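Local coordinates for protein cyclic GMP-AMP synthase-like receptor (Tribolium castaneum, PDB 7LT2) that senses double-stranded RNA and synthesises 2',3'-cGAMP from ATP and GTP as a nucleotidyltransferase of insect innate immunity, at residues 63-68 against 265-270; 242-247 against 323-328; 277-282 against 329-334; 314-319 against 338-343. All blocks are in the same frame, centred on the assembly; numbering follows the deposited sequence.

Interaction 1: 63-68 against 265-270; sequences LKVGKP and IKKLKE
Val65 packs against three side chains of helix 258-272, and its two methyls divide the work. CG1 meets Lys267 CD at 3.6 Å, the two side chains crossing at about a right angle, while CG2 packs against Lys266 CB at 3.7 Å, the two side chains running antiparallel alongside each other. Glu270 approaches Val65 tip to tip, its OE2 lying 3.5 Å from Val65 CB, a polar atom resting on an apolar branch.

One strong polar bond joins the segments: Lys266 NZ donates to Leu63 O at 2.8 Å. The ammonium stands above the carbonyl plane, 43° out of it, and CE of the same lysine also lies near that oxygen. A bend at chi3 (65°) sets Lys266 CE off the otherwise extended chain. The same NZ makes a weak 3.4 Å bond to a water that accepts from Val65 N at 3.0 Å, so the loop backbone is gripped directly at one carbonyl and, more weakly and through water, at one amide.

In the fold, this joins the loop between helix 58-61 and strand 70-77 of the Mab-21 nucleotidyltransferase domain to the helical HhH/H2TH-like domain. Lys266 probably binds ATP, as in related enzymes, and it packs on Ser58 and Ser278, which probably belong to the same site.

Farther out, Lys267 carries its amine away from the loop, to a salt bridge with Glu370 and a hydrogen bond to Leu365 O. Lys64 NZ stays 5.3 Å from Glu270 OE2, a separation at which weak attraction is possible. Within the same loop, Gly66 bonds through its backbone with Ile14.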
# COMPACT_ATOMS: atom_id res chain seq x y z
N LEU A 63 6.19 -5.88 -5.07
CA LEU A 63 7.41 -5.11 -4.81
C LEU A 63 7.98 -5.35 -3.42
O LEU A 63 8.87 -4.61 -2.99
CB LEU A 63 7.13 -3.61 -5.00
CG LEU A 63 6.71 -3.14 -6.39
CD1 LEU A 63 6.37 -1.65 -6.35
CD2 LEU A 63 7.80 -3.42 -7.42
N LYS A 64 7.49 -6.36 -2.70
CA LYS A 64 7.98 -6.63 -1.35
C LYS A 64 9.34 -7.32 -1.39
O LYS A 64 9.51 -8.31 -2.11
CB LYS A 64 6.97 -7.48 -0.57
CG LYS A 64 7.43 -7.88 0.84
CD LYS A 64 7.64 -6.65 1.72
CE LYS A 64 8.20 -7.04 3.08
NZ LYS A 64 8.65 -5.86 3.86
N VAL A 65 10.29 -6.80 -0.62
CA VAL A 65 11.60 -7.41 -0.45
C VAL A 65 11.55 -8.33 0.76
O VAL A 65 11.26 -7.89 1.87
CB VAL A 65 12.69 -6.34 -0.28
CG1 VAL A 65 14.04 -6.98 0.02
CG2 VAL A 65 12.77 -5.45 -1.51
N GLY A 66 11.85 -9.61 0.55
CA GLY A 66 11.90 -10.55 1.66
C GLY A 66 10.52 -11.09 2.03
O GLY A 66 9.57 -11.03 1.26
N LYS A 67 10.44 -11.63 3.24
CA LYS A 67 9.19 -12.24 3.70
C LYS A 67 8.12 -11.16 3.89
O LYS A 67 8.35 -10.19 4.61
CB LYS A 67 9.40 -13.00 5.00
CG LYS A 67 8.13 -13.68 5.52
CD LYS A 67 8.36 -14.44 6.81
CE LYS A 67 8.87 -13.53 7.91
NZ LYS A 67 7.86 -12.51 8.29
N PRO A 68 6.95 -11.30 3.27
CA PRO A 68 5.89 -10.32 3.49
C PRO A 68 5.37 -10.40 4.92
O PRO A 68 5.33 -11.46 5.53
CB PRO A 68 4.81 -10.72 2.48
CG PRO A 68 5.08 -12.13 2.14
CD PRO A 68 6.56 -12.36 2.33
N ILE A 265 16.83 -2.34 -5.94
CA ILE A 265 17.14 -1.03 -5.37
C ILE A 265 16.60 -0.91 -3.95
O ILE A 265 17.27 -0.38 -3.06
CB ILE A 265 16.61 0.09 -6.29
CG1 ILE A 265 17.39 0.09 -7.61
CG2 ILE A 265 16.69 1.45 -5.59
CD1 ILE A 265 16.88 1.10 -8.62
N LYS A 266 15.39 -1.44 -3.70
CA LYS A 266 14.87 -1.41 -2.33
C LYS A 266 15.74 -2.23 -1.39
O LYS A 266 15.91 -1.86 -0.22
CB LYS A 266 13.42 -1.92 -2.30
CG LYS A 266 12.40 -0.93 -2.85
CD LYS A 266 10.99 -1.54 -2.91
CE LYS A 266 10.47 -1.85 -1.52
NZ LYS A 266 9.01 -2.22 -1.52
N LYS A 267 16.29 -3.35 -1.87
CA LYS A 267 17.19 -4.14 -1.04
C LYS A 267 18.44 -3.34 -0.70
O LYS A 267 18.91 -3.36 0.44
CB LYS A 267 17.56 -5.44 -1.76
CG LYS A 267 18.45 -6.40 -0.96
CD LYS A 267 17.68 -7.02 0.20
CE LYS A 267 18.42 -8.20 0.83
NZ LYS A 267 19.72 -7.78 1.39
N LEU A 268 18.99 -2.62 -1.69
CA LEU A 268 20.12 -1.74 -1.44
C LEU A 268 19.76 -0.65 -0.44
O LEU A 268 20.56 -0.32 0.44
CB LEU A 268 20.58 -1.12 -2.76
CG LEU A 268 21.79 -0.19 -2.75
CD1 LEU A 268 23.03 -0.93 -2.26
CD2 LEU A 268 22.02 0.41 -4.13
N LYS A 269 18.55 -0.10 -0.56
CA LYS A 269 18.10 0.93 0.38
C LYS A 269 18.02 0.39 1.80
O LYS A 269 18.44 1.06 2.75
CB LYS A 269 16.74 1.47 -0.08
CG LYS A 269 16.14 2.56 0.80
CD LYS A 269 15.18 2.00 1.85
CE LYS A 269 13.88 1.49 1.22
NZ LYS A 269 12.90 1.06 2.26
N GLU A 270 17.48 -0.82 1.96
CA GLU A 270 17.37 -1.42 3.28
C GLU A 270 18.73 -1.60 3.93
O GLU A 270 18.87 -1.47 5.15
CB GLU A 270 16.66 -2.77 3.21
CG GLU A 270 15.18 -2.71 2.96
CD GLU A 270 14.55 -4.09 2.94
OE1 GLU A 270 15.18 -5.04 3.45
OE2 GLU A 270 13.43 -4.23 2.42
O HOH W 1 10.11 -4.23 0.95

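Interaction 2: 242-247 against 323-328; sequences LSFQEQ and YYWCRK
Phe244 presses the CD2 side of its ring onto Trp325, and CD2 reaches Trp325 CG at 3.3 Å. The two ring planes are inclined obliquely, at 41°. Phe244 CG stands anti to its carbonyl carbon (chi1 -58°), and CB adds a CH-pi contact, 3.7 Å from the centroid of the five-membered ring of Trp325 and 22° off its normal. Tyr324 CD2 covers the opposite face of the indole, so Trp325 is held between an aromatic residue of each segment.

Packing thins away from this pair. Gln247 CB touches Trp325 CH2 only at 4.0 Å, its amide being bonded instead to the backbone oxygens of Lys219 and Glu221. On the Leu242 side the direct approach is loose, Leu242 O standing 3.7 Å from Tyr323 OH, and a water bridges the two residues: it accepts from Leu242 N at 3.0 Å and is hydrogen-bonded to Tyr323 OH, also at 3.0 Å.

Residues 242-247 run from strand 240-243 into helix 245-251, with Phe244 at the N-cap position. Trp325 NE1 is bonded to Glu248, which itself probably contacts the nucleotides. The contact therefore rests on aromatic packing and one water bridge, with no charged pair between the segments, so it depends on the fit of the rings beside a turn that probably binds GTP.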
# COMPACT_ATOMS: atom_id res chain seq x y z
N LEU A 242 -5.17 11.14 -0.89
CA LEU A 242 -5.65 10.48 -2.09
C LEU A 242 -4.89 9.18 -2.30
O LEU A 242 -3.67 9.11 -2.07
CB LEU A 242 -5.48 11.37 -3.32
CG LEU A 242 -6.43 12.56 -3.40
CD1 LEU A 242 -5.85 13.61 -4.30
CD2 LEU A 242 -7.80 12.12 -3.90
N SER A 243 -5.60 8.14 -2.72
CA SER A 243 -4.98 6.89 -3.13
C SER A 243 -5.25 6.67 -4.61
O SER A 243 -6.40 6.48 -5.02
CB SER A 243 -5.48 5.71 -2.30
OG SER A 243 -4.90 4.51 -2.80
N PHE A 244 -4.18 6.71 -5.40
CA PHE A 244 -4.21 6.31 -6.80
C PHE A 244 -3.48 4.98 -6.98
O PHE A 244 -2.92 4.71 -8.05
CB PHE A 244 -3.61 7.41 -7.67
CG PHE A 244 -4.31 8.74 -7.53
CD1 PHE A 244 -5.62 8.89 -7.96
CD2 PHE A 244 -3.67 9.83 -6.96
CE1 PHE A 244 -6.28 10.11 -7.83
CE2 PHE A 244 -4.32 11.05 -6.83
CZ PHE A 244 -5.63 11.19 -7.27
N GLN A 245 -3.48 4.15 -5.93
CA GLN A 245 -2.74 2.89 -5.95
C GLN A 245 -3.29 1.92 -6.99
O GLN A 245 -2.54 1.08 -7.49
CB GLN A 245 -2.79 2.22 -4.58
CG GLN A 245 -2.12 2.99 -3.46
CD GLN A 245 -2.39 2.34 -2.12
OE1 GLN A 245 -1.63 1.47 -1.68
NE2 GLN A 245 -3.48 2.74 -1.47
N GLU A 246 -4.59 1.98 -7.30
CA GLU A 246 -5.11 1.09 -8.32
C GLU A 246 -4.52 1.42 -9.68
O GLU A 246 -4.17 0.52 -10.46
CB GLU A 246 -6.64 1.14 -8.35
CG GLU A 246 -7.26 -0.06 -9.07
CD GLU A 246 -8.56 -0.51 -8.44
OE1 GLU A 246 -9.22 0.31 -7.77
OE2 GLU A 246 -8.93 -1.69 -8.62
N GLN A 247 -4.37 2.72 -9.98
CA GLN A 247 -3.75 3.14 -11.23
C GLN A 247 -2.25 2.88 -11.23
O GLN A 247 -1.68 2.48 -12.25
CB GLN A 247 -4.04 4.61 -11.49
CG GLN A 247 -5.50 4.90 -11.84
CD GLN A 247 -6.41 4.98 -10.63
OE1 GLN A 247 -5.94 5.11 -9.49
NE2 GLN A 247 -7.71 4.91 -10.86
N TYR A 323 5.91 14.13 -5.73
CA TYR A 323 4.74 13.27 -5.73
C TYR A 323 4.23 13.14 -7.16
O TYR A 323 4.04 14.14 -7.86
CB TYR A 323 3.68 13.86 -4.80
CG TYR A 323 2.40 13.07 -4.61
CD1 TYR A 323 2.42 11.68 -4.49
CD2 TYR A 323 1.18 13.72 -4.53
CE1 TYR A 323 1.24 10.97 -4.31
CE2 TYR A 323 0.01 13.02 -4.35
CZ TYR A 323 0.04 11.65 -4.24
OH TYR A 323 -1.15 10.97 -4.05
N TYR A 324 4.06 11.90 -7.62
CA TYR A 324 3.77 11.67 -9.03
C TYR A 324 2.45 12.29 -9.45
O TYR A 324 2.29 12.72 -10.60
CB TYR A 324 3.77 10.17 -9.33
CG TYR A 324 3.45 9.82 -10.76
CD1 TYR A 324 4.38 10.04 -11.77
CD2 TYR A 324 2.23 9.26 -11.10
CE1 TYR A 324 4.09 9.71 -13.09
CE2 TYR A 324 1.93 8.93 -12.41
CZ TYR A 324 2.86 9.17 -13.40
OH TYR A 324 2.57 8.84 -14.70
N TRP A 325 1.48 12.36 -8.53
CA TRP A 325 0.14 12.82 -8.84
C TRP A 325 -0.08 14.30 -8.53
O TRP A 325 -1.06 14.87 -9.02
CB TRP A 325 -0.89 11.97 -8.09
CG TRP A 325 -0.74 10.52 -8.41
CD1 TRP A 325 -0.11 9.57 -7.67
CD2 TRP A 325 -1.21 9.86 -9.59
NE1 TRP A 325 -0.17 8.36 -8.31
CE2 TRP A 325 -0.84 8.51 -9.49
CE3 TRP A 325 -1.93 10.29 -10.72
CZ2 TRP A 325 -1.16 7.57 -10.48
CZ3 TRP A 325 -2.24 9.36 -11.69
CH2 TRP A 325 -1.85 8.01 -11.57
N CYS A 326 0.80 14.91 -7.74
CA CYS A 326 0.66 16.33 -7.40
C CYS A 326 2.08 16.86 -7.16
O CYS A 326 2.63 16.73 -6.07
CB CYS A 326 -0.22 16.51 -6.17
SG CYS A 326 -0.69 18.21 -5.80
N ARG A 327 2.66 17.45 -8.21
CA ARG A 327 4.10 17.71 -8.23
C ARG A 327 4.54 18.71 -7.17
O ARG A 327 5.72 18.71 -6.79
CB ARG A 327 4.52 18.20 -9.61
CG ARG A 327 3.68 19.34 -10.14
CD ARG A 327 4.26 19.90 -11.43
NE ARG A 327 5.60 20.44 -11.22
CZ ARG A 327 5.84 21.61 -10.65
NH1 ARG A 327 4.86 22.38 -10.20
NH2 ARG A 327 7.10 22.02 -10.52
N LYS A 328 3.64 19.57 -6.69
CA LYS A 328 4.01 20.54 -5.67
C LYS A 328 4.33 19.91 -4.32
O LYS A 328 4.78 20.62 -3.41
CB LYS A 328 2.90 21.58 -5.51
CG LYS A 328 2.91 22.64 -6.60
CD LYS A 328 1.93 23.76 -6.29
CE LYS A 328 2.33 25.05 -6.99
NZ LYS A 328 2.47 24.88 -8.46
O HOH W 2 -2.34 11.95 -1.49

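Interaction 3: 277-282 against 329-334; sequences ASYYIK and NNLIGH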
# COMPACT_ATOMS: atom_id res chain seq x y z
N ALA A 277 12.04 6.25 2.31
CA ALA A 277 10.87 5.40 2.34
C ALA A 277 10.68 4.67 1.01
O ALA A 277 11.02 5.18 -0.06
CB ALA A 277 9.62 6.22 2.67
N SER A 278 10.12 3.46 1.09
CA SER A 278 9.93 2.65 -0.10
C SER A 278 9.07 3.36 -1.14
O SER A 278 9.31 3.23 -2.35
CB SER A 278 9.31 1.30 0.27
OG SER A 278 10.21 0.54 1.06
N TYR A 279 8.05 4.11 -0.71
CA TYR A 279 7.20 4.78 -1.69
C TYR A 279 7.96 5.83 -2.48
O TYR A 279 7.57 6.15 -3.61
CB TYR A 279 5.98 5.42 -1.01
CG TYR A 279 4.97 5.98 -2.00
CD1 TYR A 279 4.23 5.13 -2.83
CD2 TYR A 279 4.77 7.34 -2.12
CE1 TYR A 279 3.30 5.63 -3.73
CE2 TYR A 279 3.84 7.85 -3.02
CZ TYR A 279 3.12 7.00 -3.83
OH TYR A 279 2.21 7.53 -4.72
N TYR A 280 9.04 6.37 -1.92
CA TYR A 280 9.85 7.33 -2.67
C TYR A 280 10.56 6.65 -3.83
O TYR A 280 10.71 7.24 -4.90
CB TYR A 280 10.86 8.02 -1.75
CG TYR A 280 10.28 8.65 -0.49
CD1 TYR A 280 8.91 8.88 -0.37
CD2 TYR A 280 11.09 9.00 0.57
CE1 TYR A 280 8.38 9.44 0.78
CE2 TYR A 280 10.58 9.57 1.72
CZ TYR A 280 9.22 9.78 1.81
OH TYR A 280 8.69 10.34 2.96
N ILE A 281 11.00 5.40 -3.62
CA ILE A 281 11.59 4.64 -4.72
C ILE A 281 10.53 4.27 -5.75
O ILE A 281 10.75 4.40 -6.96
CB ILE A 281 12.30 3.39 -4.17
CG1 ILE A 281 13.51 3.80 -3.32
CG2 ILE A 281 12.75 2.48 -5.30
CD1 ILE A 281 14.09 2.67 -2.50
N LYS A 282 9.36 3.82 -5.28
CA LYS A 282 8.25 3.56 -6.19
C LYS A 282 7.93 4.79 -7.03
O LYS A 282 7.72 4.70 -8.24
CB LYS A 282 7.02 3.11 -5.41
CG LYS A 282 5.88 2.56 -6.27
CD LYS A 282 4.61 2.36 -5.45
CE LYS A 282 3.49 1.75 -6.29
NZ LYS A 282 2.20 1.74 -5.55
N ASN A 329 4.12 18.61 -4.17
CA ASN A 329 4.49 17.88 -2.96
C ASN A 329 5.84 17.21 -3.22
O ASN A 329 5.92 16.27 -4.02
CB ASN A 329 3.41 16.85 -2.62
CG ASN A 329 3.64 16.17 -1.28
OD1 ASN A 329 4.77 15.86 -0.90
ND2 ASN A 329 2.55 15.95 -0.54
N ASN A 330 6.89 17.69 -2.57
CA ASN A 330 8.21 17.05 -2.64
C ASN A 330 8.27 15.99 -1.54
O ASN A 330 8.32 16.32 -0.35
CB ASN A 330 9.32 18.09 -2.49
CG ASN A 330 10.72 17.47 -2.51
OD1 ASN A 330 10.90 16.27 -2.73
ND2 ASN A 330 11.73 18.31 -2.29
N LEU A 331 8.27 14.72 -1.95
CA LEU A 331 8.17 13.63 -0.99
C LEU A 331 9.35 13.59 -0.03
O LEU A 331 9.22 13.07 1.08
CB LEU A 331 8.06 12.29 -1.73
CG LEU A 331 6.79 12.10 -2.56
CD1 LEU A 331 6.75 10.70 -3.17
CD2 LEU A 331 5.55 12.35 -1.70
N ILE A 332 10.50 14.12 -0.42
CA ILE A 332 11.66 14.15 0.46
C ILE A 332 12.02 15.59 0.86
O ILE A 332 13.13 15.85 1.30
CB ILE A 332 12.87 13.44 -0.17
CG1 ILE A 332 13.24 14.05 -1.52
CG2 ILE A 332 12.60 11.95 -0.31
CD1 ILE A 332 14.50 13.46 -2.13
N GLY A 333 11.07 16.52 0.71
CA GLY A 333 11.31 17.89 1.10
C GLY A 333 11.60 18.07 2.58
O GLY A 333 12.19 19.07 2.97
N HIS A 334 11.20 17.10 3.40
CA HIS A 334 11.42 17.17 4.84
C HIS A 334 12.76 16.60 5.28
O HIS A 334 13.13 16.78 6.45
CB HIS A 334 10.29 16.43 5.57
CG HIS A 334 10.22 14.97 5.24
ND1 HIS A 334 9.77 14.51 4.03
CD2 HIS A 334 10.55 13.87 5.96
CE1 HIS A 334 9.82 13.19 4.01
NE2 HIS A 334 10.29 12.78 5.17
O HOH W 3 6.63 12.61 2.15
O HOH W 4 10.50 10.37 5.48
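Tyr280 and Leu331 mark the nearest backbone approach, with CA atoms 6.7 Å apart. Tyr280 lies in the first turn of helix 278-291, which Ala277 precedes at the N-cap position. Across from it, Asn330 to Gly333 form a type I beta turn, and Asn330 OD1 accepts from Ile332 N at 3.2 Å, an Asx turn.

The Tyr280 ring is the main contact surface. The carbonyl carbon of Leu331 lies over one face, offset toward the rim, while Leu331 CB is 3.8 Å from Tyr280 CD1. Ala277 CB covers the opposite face, over its centre. Ile332 CG2 comes in obliquely, 3.4 Å from Tyr280 CD2. The contact thus ties the start of a helix that probably lines the ATP site to the loop between helices 301-318 and 337-354, all within the HhH/H2TH-like part of the Mab-21 fold.

At the hydroxyl end, Tyr280 and His334 meet tip to tip: OH lies near the imidazole plane, 3.2 Å from His334 CE1. A water donates to Leu331 O at 2.8 Å and also bonds with Tyr280 OH at 3.2 Å. Tyr279 makes a lighter contact, its CD2 reaching Leu331 CD1 at 4.0 Å. Tyr279 CG is anti to the backbone N (chi1 -173°), whereas Tyr280 CG is anti to the carbonyl carbon; the Tyr279 hydroxyl bonds to Glu248.

Interaction 4: 314-319 against 338-343; sequences EFIADQ and ITLNNI
Gln319 lays its aliphatic part across Leu340, with both CB and CG 3.7 Å from Leu340 CD1. The chain is extended beyond CG (chi2 -176°), which carries CD past the leucine toward Asn341. There Gln319 NE2 gives a weak hydrogen bond to Asn341 OD1, 3.0 Å long but strongly bent, with an angle of 122° at the hydrogen. The two amide planes are turned 48° apart, so the groups meet askew and not as a flat pair.

The more deeply buried half is mainly aliphatic, though its closest approach is Ile316 CG2 to the backbone oxygen of Leu340, at 3.6 Å. The same methyl also faces Ile343 CG2, at 4.2 Å. It is the branch anti to the backbone N, and it touches both Leu340 and Ile343, residues three apart on their helix. Beyond the segments, Ile316 also packs on Ile276 and Ser344.

Beside the amides, a water lies 2.8 Å from Ala317 O and 2.6 Å from Asn341 OD1, apparently donating to them, although other acceptors nearby compete for its protons. Asn341 OD1 thus faces both Gln319 and this water.

Gln319 leaves helical geometry with positive phi, and its carbonyl oxygen accepts from Asn330 ND2. The contact joins the C-terminal end of helix 301-318 to helix 337-354 in the HhH/H2TH-like domain of the Mab-21 family, a helix-helix packing whose first helix finishes in a Schellman motif.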
# COMPACT_ATOMS: atom_id res chain seq x y z
N GLU A 314 20.14 10.52 -9.10
CA GLU A 314 19.98 11.91 -9.52
C GLU A 314 18.82 12.59 -8.79
O GLU A 314 18.91 13.78 -8.47
CB GLU A 314 19.78 11.99 -11.03
CG GLU A 314 20.96 11.50 -11.85
CD GLU A 314 22.20 12.36 -11.67
OE1 GLU A 314 22.07 13.51 -11.19
OE2 GLU A 314 23.30 11.89 -12.02
N PHE A 315 17.73 11.86 -8.55
CA PHE A 315 16.65 12.40 -7.73
C PHE A 315 17.14 12.74 -6.33
O PHE A 315 16.85 13.82 -5.79
CB PHE A 315 15.49 11.40 -7.65
CG PHE A 315 14.57 11.43 -8.84
CD1 PHE A 315 13.52 12.33 -8.91
CD2 PHE A 315 14.73 10.53 -9.88
CE1 PHE A 315 12.66 12.35 -10.00
CE2 PHE A 315 13.88 10.53 -10.96
CZ PHE A 315 12.84 11.45 -11.03
N ILE A 316 17.88 11.82 -5.71
CA ILE A 316 18.38 12.04 -4.36
C ILE A 316 19.34 13.22 -4.34
O ILE A 316 19.25 14.10 -3.47
CB ILE A 316 19.05 10.76 -3.82
CG1 ILE A 316 18.04 9.61 -3.75
CG2 ILE A 316 19.65 11.01 -2.44
CD1 ILE A 316 16.91 9.84 -2.77
N ALA A 317 20.28 13.25 -5.29
CA ALA A 317 21.23 14.36 -5.37
C ALA A 317 20.52 15.69 -5.57
O ALA A 317 20.89 16.70 -4.96
CB ALA A 317 22.23 14.11 -6.50
N ASP A 318 19.50 15.71 -6.43
CA ASP A 318 18.69 16.91 -6.63
C ASP A 318 17.83 17.24 -5.41
O ASP A 318 17.28 18.35 -5.35
CB ASP A 318 17.81 16.73 -7.87
CG ASP A 318 17.17 18.03 -8.33
OD1 ASP A 318 17.89 19.02 -8.55
OD2 ASP A 318 15.93 18.04 -8.49
N GLN A 319 17.72 16.32 -4.46
CA GLN A 319 16.96 16.51 -3.23
C GLN A 319 15.48 16.80 -3.51
O GLN A 319 14.83 17.54 -2.78
CB GLN A 319 17.59 17.61 -2.36
CG GLN A 319 19.04 17.30 -2.02
CD GLN A 319 19.68 18.30 -1.08
OE1 GLN A 319 19.04 19.25 -0.62
NE2 GLN A 319 20.96 18.10 -0.79
N ILE A 338 22.09 17.45 4.44
CA ILE A 338 23.24 16.63 4.80
C ILE A 338 22.93 15.15 4.64
O ILE A 338 23.73 14.39 4.09
CB ILE A 338 23.69 16.96 6.24
CG1 ILE A 338 24.34 18.35 6.29
CG2 ILE A 338 24.66 15.91 6.76
CD1 ILE A 338 24.60 18.85 7.69
N THR A 339 21.75 14.73 5.11
CA THR A 339 21.34 13.33 4.96
C THR A 339 21.28 12.93 3.49
O THR A 339 21.79 11.87 3.10
CB THR A 339 19.98 13.12 5.63
OG1 THR A 339 20.06 13.52 7.01
CG2 THR A 339 19.55 11.66 5.54
N LEU A 340 20.65 13.76 2.66
CA LEU A 340 20.51 13.42 1.24
C LEU A 340 21.86 13.46 0.53
O LEU A 340 22.12 12.64 -0.36
CB LEU A 340 19.52 14.36 0.58
CG LEU A 340 18.10 14.28 1.13
CD1 LEU A 340 17.24 15.40 0.58
CD2 LEU A 340 17.50 12.92 0.80
N ASN A 341 22.73 14.40 0.91
CA ASN A 341 24.08 14.44 0.34
C ASN A 341 24.84 13.16 0.66
O ASN A 341 25.48 12.57 -0.22
CB ASN A 341 24.84 15.66 0.86
CG ASN A 341 24.39 16.97 0.21
OD1 ASN A 341 23.70 16.96 -0.81
ND2 ASN A 341 24.78 18.09 0.81
N ASN A 342 24.79 12.72 1.92
CA ASN A 342 25.51 11.51 2.30
C ASN A 342 24.96 10.29 1.57
O ASN A 342 25.73 9.43 1.12
CB ASN A 342 25.41 11.29 3.81
CG ASN A 342 26.21 12.31 4.61
OD1 ASN A 342 27.13 12.95 4.09
ND2 ASN A 342 25.87 12.45 5.88
N ILE A 343 23.64 10.19 1.44
CA ILE A 343 23.06 9.03 0.76
C ILE A 343 23.43 9.04 -0.72
O ILE A 343 23.81 8.01 -1.28
CB ILE A 343 21.53 9.00 0.97
CG1 ILE A 343 21.22 8.75 2.45
CG2 ILE A 343 20.90 7.90 0.11
CD1 ILE A 343 19.76 8.89 2.80
O HOH W 5 23.18 17.06 -3.38

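In the fold
Interactions 1 and 2 join the nucleotidyltransferase part to the helical HhH/H2TH-like part and are buried, whereas interactions 3 and 4 lie within the helical part, the third near the surface and the fourth buried but farthest from the chain centre. Interaction 1 combines a lysine-carbonyl bond with packing of a valine, interaction 2 relies on aromatic packing, interaction 3 on a tyrosine ring with water at its hydroxyl, and interaction 4 on aliphatic packing edged by amides. The loop between helices 301-318 and 337-354 supplies interactions 2 and 3, where Tyr323 N lies 2.7 Å from Asn329 O. Lys269 NZ to Ser278 OG, at 3.0 Å, links interactions 1 and 3; Asn330 ND2 to Gln319 O links 3 and 4.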